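Local coordinates for protein carbohydrate kinase, pfkB family (PDB 3KTN) that probably phosphorylates a sugar acid such as 2-keto-3-deoxygluconate, as a magnesium-binding kinase of the pfkB (ribokinase-like) family, at residues T242-S253 with Q264-R275. Numbering follows the deposited sequence.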
# COMPACT_ATOMS: atom_id res chain seq x y z
N THR A 242 19.27 14.89 -28.05
CA THR A 242 19.61 13.71 -28.82
C THR A 242 20.08 12.63 -27.86
O THR A 242 20.93 12.87 -27.00
CB THR A 242 20.69 14.03 -29.88
OG1 THR A 242 21.26 12.81 -30.38
CG2 THR A 242 21.79 14.90 -29.29
N ARG A 243 19.49 11.45 -27.99
CA ARG A 243 19.84 10.31 -27.16
C ARG A 243 20.83 9.44 -27.93
O ARG A 243 20.67 9.22 -29.13
CB ARG A 243 18.60 9.48 -26.84
CG ARG A 243 17.59 10.21 -25.98
CD ARG A 243 16.23 9.53 -26.01
NE ARG A 243 15.21 10.33 -25.35
CZ ARG A 243 15.09 10.45 -24.03
NH1 ARG A 243 15.93 9.81 -23.23
NH2 ARG A 243 14.14 11.22 -23.51
N SER A 244 21.86 8.97 -27.24
CA SER A 244 22.87 8.13 -27.86
C SER A 244 23.25 7.03 -26.88
O SER A 244 22.89 7.09 -25.70
CB SER A 244 24.10 8.95 -28.22
OG SER A 244 24.67 9.58 -27.08
N HIS A 245 23.96 6.02 -27.37
CA HIS A 245 24.37 4.93 -26.50
C HIS A 245 25.68 4.30 -26.94
O HIS A 245 25.82 3.86 -28.08
CB HIS A 245 23.29 3.85 -26.44
CG HIS A 245 23.09 3.11 -27.72
ND1 HIS A 245 22.54 3.70 -28.84
CD2 HIS A 245 23.38 1.84 -28.07
CE1 HIS A 245 22.50 2.82 -29.83
NE2 HIS A 245 23.00 1.68 -29.39
N SER A 246 26.65 4.29 -26.04
CA SER A 246 27.93 3.67 -26.30
C SER A 246 27.72 2.28 -25.72
O SER A 246 26.62 1.97 -25.26
CB SER A 246 29.05 4.40 -25.56
OG SER A 246 29.23 5.71 -26.07
N GLN A 247 28.74 1.43 -25.73
CA GLN A 247 28.56 0.11 -25.17
C GLN A 247 28.39 0.24 -23.66
O GLN A 247 29.24 0.82 -22.98
CB GLN A 247 29.76 -0.79 -25.49
CG GLN A 247 29.50 -2.27 -25.20
CD GLN A 247 30.67 -3.16 -25.57
OE1 GLN A 247 31.15 -3.13 -26.71
NE2 GLN A 247 31.13 -3.97 -24.62
N ASN A 248 27.27 -0.28 -23.16
CA ASN A 248 26.94 -0.24 -21.73
C ASN A 248 26.18 0.99 -21.26
O ASN A 248 25.24 0.86 -20.47
CB ASN A 248 28.21 -0.37 -20.88
CG ASN A 248 28.78 -1.77 -20.87
OD1 ASN A 248 29.08 -2.34 -21.92
ND2 ASN A 248 28.94 -2.33 -19.67
N GLN A 249 26.56 2.17 -21.73
CA GLN A 249 25.92 3.40 -21.29
C GLN A 249 25.03 4.14 -22.29
O GLN A 249 25.21 4.06 -23.50
CB GLN A 249 26.98 4.38 -20.80
CG GLN A 249 27.97 3.80 -19.81
CD GLN A 249 28.89 4.86 -19.24
OE1 GLN A 249 28.43 5.78 -18.57
NE2 GLN A 249 30.18 4.73 -19.51
N ASN A 250 24.07 4.88 -21.74
CA ASN A 250 23.15 5.70 -22.53
C ASN A 250 23.47 7.15 -22.20
O ASN A 250 23.88 7.46 -21.08
CB ASN A 250 21.70 5.40 -22.18
CG ASN A 250 21.25 4.04 -22.69
OD1 ASN A 250 21.33 3.76 -23.89
ND2 ASN A 250 20.75 3.20 -21.79
N TYR A 251 23.29 8.04 -23.16
CA TYR A 251 23.60 9.45 -22.94
C TYR A 251 22.52 10.38 -23.46
O TYR A 251 21.76 10.04 -24.36
CB TYR A 251 24.91 9.81 -23.63
CG TYR A 251 26.10 9.02 -23.16
CD1 TYR A 251 26.92 9.50 -22.15
CD2 TYR A 251 26.40 7.78 -23.72
CE1 TYR A 251 28.02 8.77 -21.71
CE2 TYR A 251 27.49 7.04 -23.29
CZ TYR A 251 28.30 7.54 -22.29
OH TYR A 251 29.40 6.82 -21.86
N LEU A 252 22.47 11.57 -22.87
CA LEU A 252 21.53 12.57 -23.29
C LEU A 252 22.35 13.81 -23.62
O LEU A 252 23.28 14.17 -22.90
CB LEU A 252 20.53 12.90 -22.19
CG LEU A 252 19.42 13.84 -22.66
CD1 LEU A 252 18.53 13.07 -23.65
CD2 LEU A 252 18.59 14.35 -21.48
N SER A 253 22.00 14.47 -24.72
CA SER A 253 22.71 15.67 -25.13
C SER A 253 21.70 16.69 -25.63
O SER A 253 20.81 16.37 -26.41
CB SER A 253 23.72 15.34 -26.23
OG SER A 253 24.57 16.45 -26.46
N GLN A 264 25.82 23.08 -28.31
CA GLN A 264 25.55 21.69 -27.96
C GLN A 264 26.20 21.40 -26.62
O GLN A 264 27.31 21.85 -26.35
CB GLN A 264 26.14 20.77 -29.03
CG GLN A 264 25.98 19.28 -28.76
CD GLN A 264 24.67 18.72 -29.27
OE1 GLN A 264 24.38 18.80 -30.46
NE2 GLN A 264 23.88 18.14 -28.38
N SER A 265 25.51 20.66 -25.76
CA SER A 265 26.06 20.32 -24.45
C SER A 265 26.87 19.04 -24.61
O SER A 265 26.73 18.34 -25.62
CB SER A 265 24.95 20.09 -23.43
OG SER A 265 24.39 18.80 -23.59
N GLU A 266 27.71 18.73 -23.63
CA GLU A 266 28.49 17.50 -23.70
C GLU A 266 27.55 16.36 -23.32
O GLU A 266 26.60 16.57 -22.58
CB GLU A 266 29.67 17.57 -22.73
CG GLU A 266 29.28 17.94 -21.30
CD GLU A 266 30.46 17.89 -20.35
OE1 GLU A 266 31.47 18.58 -20.62
OE2 GLU A 266 30.38 17.17 -19.32
N LYS A 267 27.81 15.16 -23.85
CA LYS A 267 26.98 14.00 -23.54
C LYS A 267 26.92 13.77 -22.03
O LYS A 267 27.94 13.79 -21.35
CB LYS A 267 27.55 12.72 -24.17
CG LYS A 267 27.53 12.67 -25.68
CD LYS A 267 27.89 11.26 -26.17
CE LYS A 267 29.20 10.75 -25.57
NZ LYS A 267 29.50 9.34 -25.96
N ARG A 268 25.71 13.56 -21.52
CA ARG A 268 25.53 13.33 -20.09
C ARG A 268 25.05 11.89 -19.89
O ARG A 268 24.06 11.47 -20.51
CB ARG A 268 24.46 14.27 -19.53
CG ARG A 268 24.67 15.74 -19.83
CD ARG A 268 25.62 16.38 -18.85
NE ARG A 268 25.26 16.03 -17.48
CZ ARG A 268 25.77 16.61 -16.40
NH1 ARG A 268 26.67 17.59 -16.53
NH2 ARG A 268 25.41 16.21 -15.19
N PRO A 269 25.74 11.12 -19.04
CA PRO A 269 25.30 9.73 -18.82
C PRO A 269 23.82 9.80 -18.41
O PRO A 269 23.44 10.66 -17.61
CB PRO A 269 26.20 9.26 -17.69
CG PRO A 269 27.47 10.05 -17.90
CD PRO A 269 26.94 11.43 -18.24
N LEU A 270 23.00 8.92 -18.95
CA LEU A 270 21.57 8.91 -18.66
C LEU A 270 21.10 7.61 -18.02
O LEU A 270 21.36 6.52 -18.55
CB LEU A 270 20.78 9.16 -19.95
CG LEU A 270 19.25 9.17 -19.90
CD1 LEU A 270 18.76 10.41 -19.19
CD2 LEU A 270 18.71 9.13 -21.33
N LEU A 271 20.42 7.72 -16.88
CA LEU A 271 19.87 6.56 -16.18
C LEU A 271 18.35 6.70 -16.21
O LEU A 271 17.78 7.65 -15.66
CB LEU A 271 20.42 6.48 -14.75
CG LEU A 271 21.92 6.18 -14.70
CD1 LEU A 271 22.42 6.19 -13.26
CD2 LEU A 271 22.19 4.82 -15.34
N ASN A 272 17.71 5.75 -16.87
CA ASN A 272 16.28 5.77 -17.08
C ASN A 272 15.38 5.03 -16.09
O ASN A 272 15.29 3.81 -16.11
CB ASN A 272 16.00 5.23 -18.50
CG ASN A 272 14.54 5.35 -18.91
OD1 ASN A 272 13.67 5.64 -18.09
ND2 ASN A 272 14.27 5.11 -20.19
N LEU A 273 14.71 5.79 -15.22
CA LEU A 273 13.77 5.18 -14.29
C LEU A 273 12.40 5.41 -14.92
O LEU A 273 11.54 4.53 -14.91
CB LEU A 273 13.85 5.85 -12.91
CG LEU A 273 12.83 5.38 -11.87
CD1 LEU A 273 12.96 3.86 -11.65
CD2 LEU A 273 13.05 6.12 -10.56
N ASP A 274 12.20 6.60 -15.49
CA ASP A 274 10.92 6.95 -16.12
C ASP A 274 11.18 8.13 -17.06
O ASP A 274 11.44 9.24 -16.61
CB ASP A 274 9.91 7.37 -15.03
CG ASP A 274 8.50 7.57 -15.57
OD1 ASP A 274 8.33 7.87 -16.76
OD2 ASP A 274 7.54 7.43 -14.78
N ARG A 275 11.08 7.89 -18.37
CA ARG A 275 11.34 8.97 -19.32
C ARG A 275 10.10 9.70 -19.81
O ARG A 275 10.21 10.69 -20.53
CB ARG A 275 12.10 8.42 -20.54
CG ARG A 275 11.44 7.22 -21.16
CD ARG A 275 12.10 6.86 -22.48
NE ARG A 275 11.73 7.82 -23.51
CZ ARG A 275 12.14 7.75 -24.77
NH1 ARG A 275 12.95 6.78 -25.16
NH2 ARG A 275 11.74 8.67 -25.64
O HOH W 1 27.44 8.53 -27.41
O HOH W 2 23.83 5.02 -18.82
O HOH W 3 19.51 4.92 -19.56
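Lys267 lays its side chain over one face of the Tyr251 ring: NZ stands 4.1 Å from the ring centroid and only 13° off the normal, which defines a cation-pi contact, and CE beside it makes a CH-pi contact with the same face. A bend at chi3 (-53°) brings the ammonium back above the ring, where a water accepts from it and also bonds Ser244 OG. Pro269 meets the ring on its CD1-CE1 side, with CG 4.1 Å from Tyr251 CE1.

Beneath these side chains the backbones pair antiparallel. Leu252 N gives to Arg268 O at 2.8 Å and Arg268 N returns to Leu252 O, the reciprocal bonds of a hydrogen-bonded pair; Tyr251 and Pro269 form the adjacent non-hydrogen-bonded pair. Leu270 N also gives to Asn250 O at 2.7 Å. Leu252 and Arg268 share the sheet face packed against helix 296-310.

Farther along, the Arg243 guanidinium has Leu252 CD1 over one face and the Arg275 guanidinium over the other, both displaced toward the rim, the two guanidinium planes 21° apart with centres at 4.1 Å. Leu270 CD2 lies at its edge, 3.4 Å from Arg243 NH1. The like charges have separate partners: Arg243 bonds His311, while Arg275 forms a salt bridge with Asp335 of a neighbouring subunit. At the other end, a weak hydrogen bond of 2.6 Å, its N-H poorly aligned, runs from Gln264 NE2 to Ser253 OG, while Gln264 OE1 is held by the Tyr262 hydroxyl.

The pairing is that of a beta hairpin, strands 250-257 and 262-269, forming one margin of the central mixed sheet of the ribokinase-like fold within the chain; from there the chain leads to Asp274 and Ile276 of the magnesium site.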